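Local coordinates for regulatory protein SdiA (Escherichia coli, PDB 4LFU) that activates transcription of the ftsQAZ cell-division genes and acts as a LuxR-type quorum-sensing receptor that detects autoinducers of other bacteria, at residues L123-R128 with E160-L165; K185-W190 with N212-N217; D80-P85 with G91-N96; Q35-D40 with D148-K153. All blocks are in the same frame, centred on the assembly; numbering follows the deposited sequence.

Contact 1 (L123-R128 with E160-L165); sequences LMLPNR and ESLMAL
Leu125 and Leu162 both hold CG beside the backbone N and anti to the carbonyl carbon, with chi1 -55° and -68°, and in these settings they meet at about a right angle. The contact lies in the autoinducer-binding domain, a GAF-type alpha/beta fold. It joins the end of strand 117-124 and the type I beta turn 125-128 to helix 147-167, which packs against the sheet. Leu125 sends CD2 onto the base of the partner leucine, 3.8 Å from Leu162 CB. The CD1 methyl of Leu162 lies 4.2 Å from the same Leu125 CD2. Met163 leaves the helix on another bearing, but its chain bends at chi2 and chi3 and brings the sulfur to the proline ring. No hydrogen bond crosses between the segments, and the packing is apolar throughout. Val173, in the loop between helices 147-167 and 182-192, touches both leucines, and its carbonyl O accepts a bond from Asn127 ND2. The second subunit lies close by, with its Leu125 against Met124. The turn is closed by Arg128 N bonding to Leu125 O at 2.8 Å. On the exposed side, Met163 SD rests 4.1 Å from Pro126 CD.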
# COMPACT_ATOMS: atom_id res chain seq x y z
N LEU A 123 -8.60 2.04 -1.09
CA LEU A 123 -7.38 1.90 -0.32
C LEU A 123 -6.63 0.62 -0.68
O LEU A 123 -7.24 -0.47 -0.80
CB LEU A 123 -7.69 1.85 1.18
CG LEU A 123 -6.44 1.86 2.08
CD1 LEU A 123 -5.72 3.19 1.94
CD2 LEU A 123 -6.77 1.58 3.54
N MET A 124 -5.31 0.74 -0.81
CA MET A 124 -4.47 -0.44 -0.86
C MET A 124 -4.16 -0.90 0.55
O MET A 124 -3.67 -0.13 1.35
CB MET A 124 -3.15 -0.17 -1.57
CG MET A 124 -2.23 -1.39 -1.46
SD MET A 124 -0.90 -1.33 -2.65
CE MET A 124 0.12 -0.00 -2.01
N LEU A 125 -4.42 -2.18 0.82
CA LEU A 125 -4.17 -2.76 2.15
C LEU A 125 -2.70 -3.22 2.38
O LEU A 125 -1.93 -3.36 1.41
CB LEU A 125 -5.17 -3.90 2.41
CG LEU A 125 -6.62 -3.44 2.26
CD1 LEU A 125 -7.54 -4.63 2.05
CD2 LEU A 125 -7.06 -2.58 3.44
N PRO A 126 -2.32 -3.47 3.65
CA PRO A 126 -0.92 -3.91 3.93
C PRO A 126 -0.52 -5.18 3.16
O PRO A 126 0.66 -5.39 2.90
CB PRO A 126 -0.90 -4.17 5.45
CG PRO A 126 -2.11 -3.35 5.99
CD PRO A 126 -3.13 -3.39 4.89
N ASN A 127 -1.51 -5.99 2.77
CA ASN A 127 -1.26 -7.21 2.01
C ASN A 127 -1.31 -7.01 0.49
O ASN A 127 -1.16 -7.96 -0.30
CB ASN A 127 -2.21 -8.33 2.46
CG ASN A 127 -3.69 -8.03 2.15
OD1 ASN A 127 -4.04 -6.98 1.60
ND2 ASN A 127 -4.56 -8.96 2.52
N ARG A 128 -1.47 -5.73 0.09
CA ARG A 128 -1.52 -5.29 -1.32
C ARG A 128 -2.85 -5.60 -2.03
O ARG A 128 -2.98 -5.44 -3.24
CB ARG A 128 -0.34 -5.85 -2.12
CG ARG A 128 0.98 -5.20 -1.83
CD ARG A 128 1.57 -5.67 -0.51
NE ARG A 128 3.02 -5.49 -0.51
CZ ARG A 128 3.71 -5.02 0.52
NH1 ARG A 128 3.08 -4.73 1.65
NH2 ARG A 128 5.02 -4.87 0.41
N GLU A 160 -11.16 1.44 7.99
CA GLU A 160 -11.54 0.76 9.25
C GLU A 160 -12.34 -0.51 9.03
O GLU A 160 -12.10 -1.51 9.71
CB GLU A 160 -12.31 1.70 10.19
CG GLU A 160 -11.47 2.87 10.70
CD GLU A 160 -10.09 2.42 11.19
OE1 GLU A 160 -10.03 1.59 12.13
OE2 GLU A 160 -9.08 2.91 10.64
N SER A 161 -13.26 -0.49 8.06
CA SER A 161 -14.03 -1.70 7.76
C SER A 161 -13.12 -2.83 7.30
O SER A 161 -13.23 -3.94 7.78
CB SER A 161 -15.17 -1.44 6.75
OG SER A 161 -14.70 -0.98 5.49
N LEU A 162 -12.18 -2.52 6.42
CA LEU A 162 -11.28 -3.53 5.90
C LEU A 162 -10.16 -3.90 6.88
O LEU A 162 -9.69 -5.03 6.86
CB LEU A 162 -10.70 -3.10 4.55
CG LEU A 162 -11.65 -3.02 3.35
CD1 LEU A 162 -11.03 -2.26 2.21
CD2 LEU A 162 -12.07 -4.41 2.91
N MET A 163 -9.73 -2.95 7.73
CA MET A 163 -8.82 -3.30 8.85
C MET A 163 -9.49 -4.20 9.89
O MET A 163 -8.90 -5.20 10.31
CB MET A 163 -8.20 -2.06 9.50
CG MET A 163 -7.20 -1.29 8.60
SD MET A 163 -5.90 -2.27 7.77
CE MET A 163 -5.05 -2.98 9.18
N ALA A 164 -10.74 -3.88 10.26
CA ALA A 164 -11.54 -4.79 11.09
C ALA A 164 -11.65 -6.16 10.46
O ALA A 164 -11.39 -7.17 11.11
CB ALA A 164 -12.93 -4.21 11.35
N LEU A 165 -12.04 -6.23 9.19
CA LEU A 165 -12.16 -7.53 8.52
C LEU A 165 -10.85 -8.30 8.39
O LEU A 165 -10.85 -9.52 8.35
CB LEU A 165 -12.85 -7.38 7.14
CG LEU A 165 -14.32 -6.94 7.15
CD1 LEU A 165 -14.69 -6.26 5.84
CD2 LEU A 165 -15.24 -8.10 7.43

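Contact 2 (K185-W190 with N212-N217); sequences KEILRW and NFHQKN
Ile187 meets His214 and Gln215 with two different branches. Its CD1 methyl reaches the imidazole, 3.5 Å from His214 CD2, and approaches the ring obliquely. The same CD1 also lies 3.7 Å from His214 CB, so the methyl rests against both the ring and its stem. The CG2 branch goes to the glutamine amide, 3.5 Å from Gln215 NE2. Ile187 has CG1 beside its backbone N and CG2 anti to it, chi1 -75°, which sends the two methyls to neighbouring residues of the other helix. Leu188 adds a looser touch, with CD1 4.3 Å from Gln215 OE1.

The Gln215 chain bends at chi2, bringing its amide back over the isoleucine. Thr191 OG1 accepts a hydrogen bond from Gln215 NE2 and also bonds to Ile187 O. One threonine thus links the amide to the helix on which it packs. The amide N has a polar partner, and its meeting with the Ile187 methyl is van der Waals packing alone.

The axes of the two short helical segments cross at -98° and approach to 9.9 Å. This is the LuxR-type DNA-binding domain. Segment 212-217 lies on helix 208-222, which carries the second half of the predicted helix-turn-helix motif. Helix 182-192 packs across it. Helix 197-204 meets Ile187 through Leu204, and helix 227-237 meets Leu188 through Val230, Ala231 and Ala234.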
# COMPACT_ATOMS: atom_id res chain seq x y z
N LYS A 185 12.15 -17.77 5.06
CA LYS A 185 12.09 -16.38 4.56
C LYS A 185 13.45 -15.84 4.10
O LYS A 185 13.55 -15.21 3.02
CB LYS A 185 11.47 -15.45 5.61
CG LYS A 185 9.99 -15.70 5.87
CD LYS A 185 9.38 -14.63 6.75
CE LYS A 185 8.70 -15.26 7.98
NZ LYS A 185 7.34 -14.70 8.31
N GLU A 186 14.50 -16.11 4.87
CA GLU A 186 15.86 -15.70 4.49
C GLU A 186 16.31 -16.30 3.15
O GLU A 186 16.80 -15.59 2.28
CB GLU A 186 16.86 -16.02 5.61
CG GLU A 186 18.33 -15.82 5.23
CD GLU A 186 19.26 -16.07 6.41
OE1 GLU A 186 19.14 -17.13 7.05
OE2 GLU A 186 20.11 -15.19 6.72
N ILE A 187 16.17 -17.61 3.00
CA ILE A 187 16.38 -18.29 1.72
C ILE A 187 15.49 -17.74 0.58
O ILE A 187 15.94 -17.59 -0.55
CB ILE A 187 16.26 -19.84 1.87
CG1 ILE A 187 17.53 -20.39 2.56
CG2 ILE A 187 16.03 -20.55 0.49
CD1 ILE A 187 17.34 -21.71 3.26
N LEU A 188 14.23 -17.43 0.89
CA LEU A 188 13.30 -16.87 -0.09
C LEU A 188 13.79 -15.54 -0.63
O LEU A 188 13.80 -15.33 -1.84
CB LEU A 188 11.91 -16.75 0.51
CG LEU A 188 10.81 -16.95 -0.53
CD1 LEU A 188 10.99 -18.29 -1.31
CD2 LEU A 188 9.47 -16.85 0.17
N ARG A 189 14.23 -14.67 0.26
CA ARG A 189 14.84 -13.38 -0.11
C ARG A 189 16.00 -13.45 -1.08
O ARG A 189 16.09 -12.63 -2.00
CB ARG A 189 15.24 -12.58 1.14
CG ARG A 189 14.03 -12.05 1.91
CD ARG A 189 14.46 -10.96 2.93
NE ARG A 189 15.32 -11.52 3.98
CZ ARG A 189 14.86 -12.15 5.06
NH1 ARG A 189 13.55 -12.31 5.26
NH2 ARG A 189 15.72 -12.61 5.95
N TRP A 190 16.89 -14.41 -0.88
CA TRP A 190 18.02 -14.61 -1.80
C TRP A 190 17.55 -15.18 -3.13
O TRP A 190 18.14 -14.89 -4.18
CB TRP A 190 19.15 -15.49 -1.17
CG TRP A 190 19.92 -14.76 -0.11
CD1 TRP A 190 19.82 -14.95 1.23
CD2 TRP A 190 20.86 -13.69 -0.30
NE1 TRP A 190 20.64 -14.08 1.90
CE2 TRP A 190 21.29 -13.29 0.99
CE3 TRP A 190 21.39 -13.03 -1.43
CZ2 TRP A 190 22.23 -12.26 1.19
CZ3 TRP A 190 22.32 -12.01 -1.23
CH2 TRP A 190 22.73 -11.63 0.06
N ASN A 212 17.72 -26.59 -0.53
CA ASN A 212 16.65 -27.28 -1.26
C ASN A 212 15.63 -27.92 -0.33
O ASN A 212 14.46 -28.03 -0.70
CB ASN A 212 17.22 -28.30 -2.26
CG ASN A 212 18.18 -27.66 -3.28
OD1 ASN A 212 18.02 -26.49 -3.66
ND2 ASN A 212 19.21 -28.41 -3.68
N PHE A 213 16.09 -28.35 0.84
CA PHE A 213 15.20 -28.80 1.90
C PHE A 213 14.19 -27.71 2.23
O PHE A 213 13.00 -27.95 2.17
CB PHE A 213 16.03 -29.15 3.15
CG PHE A 213 15.22 -29.67 4.33
CD1 PHE A 213 14.24 -30.67 4.16
CD2 PHE A 213 15.46 -29.20 5.62
CE1 PHE A 213 13.51 -31.16 5.25
CE2 PHE A 213 14.74 -29.69 6.73
CZ PHE A 213 13.78 -30.68 6.53
N HIS A 214 14.67 -26.53 2.58
CA HIS A 214 13.80 -25.39 2.89
C HIS A 214 12.85 -24.97 1.74
O HIS A 214 11.68 -24.70 1.99
CB HIS A 214 14.62 -24.20 3.40
CG HIS A 214 15.29 -24.46 4.72
ND1 HIS A 214 14.57 -24.64 5.89
CD2 HIS A 214 16.59 -24.60 5.05
CE1 HIS A 214 15.41 -24.85 6.88
NE2 HIS A 214 16.64 -24.82 6.40
N GLN A 215 13.38 -24.95 0.51
CA GLN A 215 12.61 -24.65 -0.70
C GLN A 215 11.41 -25.58 -0.82
O GLN A 215 10.29 -25.13 -1.02
CB GLN A 215 13.46 -24.75 -1.98
CG GLN A 215 14.61 -23.77 -2.13
CD GLN A 215 14.19 -22.33 -2.38
OE1 GLN A 215 13.03 -21.94 -2.19
NE2 GLN A 215 15.17 -21.50 -2.76
N LYS A 216 11.69 -26.87 -0.69
CA LYS A 216 10.70 -27.94 -0.69
C LYS A 216 9.61 -27.82 0.35
O LYS A 216 8.45 -28.07 0.03
CB LYS A 216 11.39 -29.29 -0.53
CG LYS A 216 11.52 -30.08 -1.83
CD LYS A 216 12.09 -29.23 -2.98
CE LYS A 216 11.35 -29.47 -4.29
NZ LYS A 216 11.83 -28.54 -5.37
N ASN A 217 9.98 -27.45 1.58
CA ASN A 217 9.01 -27.28 2.68
C ASN A 217 8.05 -26.11 2.44
O ASN A 217 6.89 -26.18 2.82
CB ASN A 217 9.72 -27.08 4.04
CG ASN A 217 10.54 -28.32 4.49
OD1 ASN A 217 10.33 -29.44 4.01
ND2 ASN A 217 11.46 -28.11 5.43

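Contact 3 (D80-P85 with G91-N96); sequences DPVLNP and GHLMWN
Val82 sets its CG2 methyl over one face of the Trp95 indole. The methyl stands 3.7 Å from the centroid of the five-membered ring and 26° off the ring normal, a CH-pi contact. It is displaced toward the rim, so its nearest ring atom is Trp95 NE1, 3.3 Å from Val82 CG2. The valine torsion is unusual: chi1 of 148° lies off the staggered positions, with CG2 beside the backbone N. Trp95 turns CG beside its own backbone N, chi1 -54°, which turns one face of the indole to the valine methyl. Leu93 brings CD2 to 4.1 Å from Val82 CA. The valine backbone is fixed by an Asx turn, in which Val82 N donates to Asp80 OD2 at 3.1 Å from above the carboxylate plane. The contact joins the short 3-10 turn 81-82 to strand 92-94 of the autoinducer-binding domain. A tetraethylene glycol molecule, probably from the crystallisation liquor, bonds to Asp80 OD1 and lies near Trp95. Thr120 OG1, on the neighbouring strand 117-124, takes the hydrogen bond of Trp95 NE1. The indole N-H is therefore satisfied there, while its face makes the weak CH-pi contact with the valine methyl, so the polar N-H and the pi face serve different partners.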
# COMPACT_ATOMS: atom_id res chain seq x y z
N ASP A 80 -15.72 -2.46 -15.64
CA ASP A 80 -16.17 -1.60 -14.53
C ASP A 80 -15.12 -0.57 -14.11
O ASP A 80 -14.13 -0.93 -13.48
CB ASP A 80 -16.64 -2.43 -13.35
CG ASP A 80 -17.33 -1.60 -12.29
OD1 ASP A 80 -17.84 -2.18 -11.30
OD2 ASP A 80 -17.38 -0.37 -12.41
N PRO A 81 -15.36 0.72 -14.42
CA PRO A 81 -14.35 1.77 -14.25
C PRO A 81 -14.19 2.20 -12.79
O PRO A 81 -13.20 2.84 -12.42
CB PRO A 81 -14.90 2.92 -15.09
CG PRO A 81 -16.39 2.68 -15.15
CD PRO A 81 -16.65 1.25 -14.94
N VAL A 82 -15.16 1.82 -11.98
CA VAL A 82 -15.23 2.18 -10.57
C VAL A 82 -14.21 1.36 -9.74
O VAL A 82 -13.92 1.68 -8.58
CB VAL A 82 -16.73 2.03 -10.12
CG1 VAL A 82 -16.90 1.62 -8.70
CG2 VAL A 82 -17.52 3.31 -10.49
N LEU A 83 -13.64 0.33 -10.38
CA LEU A 83 -12.70 -0.61 -9.75
C LEU A 83 -11.29 -0.49 -10.35
O LEU A 83 -10.47 -1.41 -10.27
CB LEU A 83 -13.24 -2.04 -9.91
CG LEU A 83 -14.11 -2.71 -8.85
CD1 LEU A 83 -14.75 -1.79 -7.79
CD2 LEU A 83 -15.15 -3.61 -9.48
N ASN A 84 -11.05 0.65 -10.99
CA ASN A 84 -9.80 0.94 -11.61
C ASN A 84 -9.20 2.14 -10.87
O ASN A 84 -9.69 3.26 -10.99
CB ASN A 84 -10.01 1.24 -13.11
CG ASN A 84 -8.73 1.62 -13.83
OD1 ASN A 84 -7.62 1.53 -13.27
ND2 ASN A 84 -8.86 2.08 -15.07
N PRO A 85 -8.14 1.89 -10.08
CA PRO A 85 -7.44 2.91 -9.29
C PRO A 85 -6.86 4.10 -10.10
O PRO A 85 -6.76 5.20 -9.57
CB PRO A 85 -6.33 2.11 -8.60
CG PRO A 85 -6.16 0.90 -9.40
CD PRO A 85 -7.52 0.56 -9.90
N GLY A 91 -7.54 8.77 -3.70
CA GLY A 91 -8.33 7.61 -3.27
C GLY A 91 -9.84 7.71 -3.49
O GLY A 91 -10.57 6.77 -3.19
N HIS A 92 -10.28 8.83 -4.06
CA HIS A 92 -11.68 9.20 -4.18
C HIS A 92 -12.18 9.30 -5.63
O HIS A 92 -11.45 9.72 -6.53
CB HIS A 92 -11.91 10.52 -3.45
CG HIS A 92 -13.35 10.89 -3.27
ND1 HIS A 92 -14.17 10.24 -2.37
CD2 HIS A 92 -14.11 11.84 -3.86
CE1 HIS A 92 -15.38 10.78 -2.42
NE2 HIS A 92 -15.36 11.76 -3.31
N LEU A 93 -13.42 8.89 -5.84
CA LEU A 93 -14.06 8.93 -7.15
C LEU A 93 -15.58 9.19 -7.07
O LEU A 93 -16.35 8.31 -6.69
CB LEU A 93 -13.77 7.66 -7.95
CG LEU A 93 -14.39 7.48 -9.35
CD1 LEU A 93 -13.95 8.58 -10.34
CD2 LEU A 93 -14.05 6.09 -9.87
N MET A 94 -15.97 10.41 -7.40
CA MET A 94 -17.38 10.77 -7.54
C MET A 94 -17.79 10.29 -8.93
O MET A 94 -17.09 10.60 -9.89
CB MET A 94 -17.54 12.29 -7.40
CG MET A 94 -18.99 12.79 -7.48
SD MET A 94 -19.87 12.42 -5.97
CE MET A 94 -21.43 11.86 -6.62
N TRP A 95 -18.87 9.52 -9.05
CA TRP A 95 -19.28 9.00 -10.38
C TRP A 95 -19.80 10.11 -11.29
O TRP A 95 -20.51 11.02 -10.85
CB TRP A 95 -20.32 7.87 -10.32
CG TRP A 95 -19.94 6.70 -9.45
CD1 TRP A 95 -18.72 6.47 -8.84
CD2 TRP A 95 -20.77 5.58 -9.11
NE1 TRP A 95 -18.78 5.30 -8.12
CE2 TRP A 95 -20.01 4.74 -8.27
CE3 TRP A 95 -22.10 5.23 -9.41
CZ2 TRP A 95 -20.52 3.55 -7.74
CZ3 TRP A 95 -22.61 4.05 -8.87
CH2 TRP A 95 -21.82 3.22 -8.05
N ASN A 96 -19.41 10.04 -12.55
CA ASN A 96 -19.90 10.94 -13.59
C ASN A 96 -20.11 10.15 -14.86
O ASN A 96 -19.65 9.02 -14.94
CB ASN A 96 -18.96 12.13 -13.83
CG ASN A 96 -17.56 11.70 -14.26
OD1 ASN A 96 -17.36 11.08 -15.31
ND2 ASN A 96 -16.58 12.06 -13.45

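Contact 4 (Q35-D40 with D148-K153); sequences QQLEYD and DELQLK
Leu37 meets Leu150 and Lys153, and Tyr39 meets Leu150, where helix 23-36 ends beside helix 147-167, in the GAF-type autoinducer-binding domain. The first helix closes in a Schellman motif. Glu38 takes positive phi there, and the chain then turns toward strand 41-47.

Along the second segment, Asp148 faces the other subunit and forms a salt bridge with Arg11 of that chain. Glu149 follows with an extended side chain. Its OE1 forms a salt bridge with Lys153 NZ at 3.1 Å, one helical turn on, met on the anti side and somewhat out of the carboxylate plane.

Leu150 is the apolar centre. Its CG stands anti to the backbone N, chi1 176°, and of its two methyls CD1 serves both partners. CD1 lies 3.9 Å from Leu37 CD1, the two leucines approaching at a slant, and it also sits at the edge of the Tyr39 ring, near the ring plane. CD2 lies 4.0 Å from Tyr39 OH, the tyrosine coming from the opposite direction. Tyr39 also makes a cation-pi contact with Arg137, and its ring meets that of Phe135.

Gln151 and Leu152 turn to other surroundings, Leu152 against Phe6 and against Phe7 of the second subunit. Lys153 returns to the contact. Its nearly straight chain passes Leu37, with CD 4.3 Å from Leu37 CD2, and its ammonium makes a cation-pi contact with Trp9. A water donates to Gln36 OE1 at 3.0 Å and accepts a weak bond from Lys153 NZ at 3.4 Å.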
# COMPACT_ATOMS: atom_id res chain seq x y z
N GLN A 35 -26.58 5.00 4.63
CA GLN A 35 -27.90 5.56 4.91
C GLN A 35 -27.86 6.97 5.50
O GLN A 35 -28.63 7.83 5.08
CB GLN A 35 -28.71 4.59 5.79
CG GLN A 35 -29.43 3.53 4.92
CD GLN A 35 -29.75 2.22 5.64
OE1 GLN A 35 -30.09 1.23 4.99
NE2 GLN A 35 -29.64 2.20 6.97
N GLN A 36 -26.94 7.21 6.44
CA GLN A 36 -26.74 8.54 7.00
C GLN A 36 -26.27 9.57 5.99
O GLN A 36 -26.65 10.75 6.05
CB GLN A 36 -25.79 8.50 8.19
CG GLN A 36 -26.43 7.93 9.44
CD GLN A 36 -25.50 7.94 10.63
OE1 GLN A 36 -24.68 8.86 10.80
NE2 GLN A 36 -25.62 6.93 11.48
N LEU A 37 -25.44 9.13 5.04
CA LEU A 37 -25.01 9.99 3.94
C LEU A 37 -26.06 10.08 2.83
O LEU A 37 -25.83 10.73 1.82
CB LEU A 37 -23.67 9.52 3.38
CG LEU A 37 -22.46 9.50 4.32
CD1 LEU A 37 -21.31 8.74 3.69
CD2 LEU A 37 -22.05 10.91 4.67
N GLU A 38 -27.22 9.45 3.04
CA GLU A 38 -28.34 9.42 2.07
C GLU A 38 -28.06 8.57 0.83
O GLU A 38 -28.35 8.98 -0.28
CB GLU A 38 -28.77 10.84 1.63
CG GLU A 38 -30.02 11.37 2.33
CD GLU A 38 -29.76 12.60 3.20
OE1 GLU A 38 -30.70 13.43 3.35
OE2 GLU A 38 -28.63 12.76 3.72
N TYR A 39 -27.50 7.38 1.04
CA TYR A 39 -27.26 6.46 -0.06
C TYR A 39 -28.12 5.24 0.15
O TYR A 39 -28.47 4.92 1.28
CB TYR A 39 -25.78 6.08 -0.15
CG TYR A 39 -24.96 7.19 -0.76
CD1 TYR A 39 -25.01 7.45 -2.14
CD2 TYR A 39 -24.14 7.99 0.03
CE1 TYR A 39 -24.26 8.48 -2.70
CE2 TYR A 39 -23.41 9.03 -0.52
CZ TYR A 39 -23.46 9.26 -1.87
OH TYR A 39 -22.70 10.29 -2.39
N ASP A 40 -28.48 4.57 -0.94
CA ASP A 40 -29.35 3.40 -0.91
C ASP A 40 -28.53 2.14 -0.77
O ASP A 40 -28.90 1.22 -0.04
CB ASP A 40 -30.18 3.34 -2.19
CG ASP A 40 -31.15 4.49 -2.31
OD1 ASP A 40 -31.76 4.87 -1.29
OD2 ASP A 40 -31.29 5.04 -3.40
N ASP A 148 -15.41 17.75 0.86
CA ASP A 148 -14.31 17.48 1.79
C ASP A 148 -14.78 16.54 2.92
O ASP A 148 -14.08 15.60 3.30
CB ASP A 148 -13.78 18.81 2.39
CG ASP A 148 -13.66 19.95 1.35
OD1 ASP A 148 -14.56 20.11 0.47
OD2 ASP A 148 -12.67 20.73 1.44
N GLU A 149 -15.96 16.82 3.44
CA GLU A 149 -16.55 15.99 4.48
C GLU A 149 -16.77 14.55 3.99
O GLU A 149 -16.31 13.60 4.63
CB GLU A 149 -17.86 16.60 4.96
CG GLU A 149 -18.38 16.01 6.26
CD GLU A 149 -19.83 16.39 6.54
OE1 GLU A 149 -20.63 15.48 6.85
OE2 GLU A 149 -20.18 17.59 6.44
N LEU A 150 -17.47 14.40 2.86
CA LEU A 150 -17.72 13.08 2.24
C LEU A 150 -16.42 12.30 1.96
O LEU A 150 -16.36 11.10 2.18
CB LEU A 150 -18.57 13.21 0.96
CG LEU A 150 -18.85 11.94 0.13
CD1 LEU A 150 -19.75 11.01 0.90
CD2 LEU A 150 -19.46 12.26 -1.24
N GLN A 151 -15.41 12.99 1.46
CA GLN A 151 -14.12 12.38 1.17
C GLN A 151 -13.43 11.82 2.41
O GLN A 151 -12.98 10.67 2.40
CB GLN A 151 -13.20 13.38 0.49
CG GLN A 151 -13.56 13.59 -0.95
CD GLN A 151 -12.52 14.36 -1.69
OE1 GLN A 151 -12.79 15.47 -2.16
NE2 GLN A 151 -11.31 13.80 -1.79
N LEU A 152 -13.39 12.64 3.47
CA LEU A 152 -12.71 12.29 4.70
C LEU A 152 -13.45 11.18 5.46
O LEU A 152 -12.81 10.30 6.07
CB LEU A 152 -12.52 13.53 5.59
CG LEU A 152 -11.40 14.51 5.21
CD1 LEU A 152 -11.59 15.82 5.97
CD2 LEU A 152 -10.03 13.94 5.51
N LYS A 153 -14.78 11.20 5.38
CA LYS A 153 -15.62 10.18 6.02
C LYS A 153 -15.47 8.84 5.35
O LYS A 153 -15.36 7.82 6.03
CB LYS A 153 -17.08 10.60 6.06
CG LYS A 153 -17.36 11.62 7.15
CD LYS A 153 -18.83 11.92 7.27
CE LYS A 153 -19.08 12.93 8.38
NZ LYS A 153 -20.54 13.01 8.66
O HOH W 1 -22.39 10.17 9.29

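How the contacts relate
From the N terminus, contact 4 opens first and closes the longest loop, from the end of helix 23-36 to the start of helix 147-167. Contact 3 closes a short loop nested inside it, bringing a turn onto strand 92-94. The two touch where His92 packs on Gln151. Contact 1 opens within the loop of contact 4 and closes beyond it, so these two cross. Both use helix 147-167, with centres about 19 Å apart. Contacts 1 and 3 reach neighbouring strands of one sheet. Contact 2 comes last, in series, within the DNA-binding domain, its centre about 28 Å from that of contact 1.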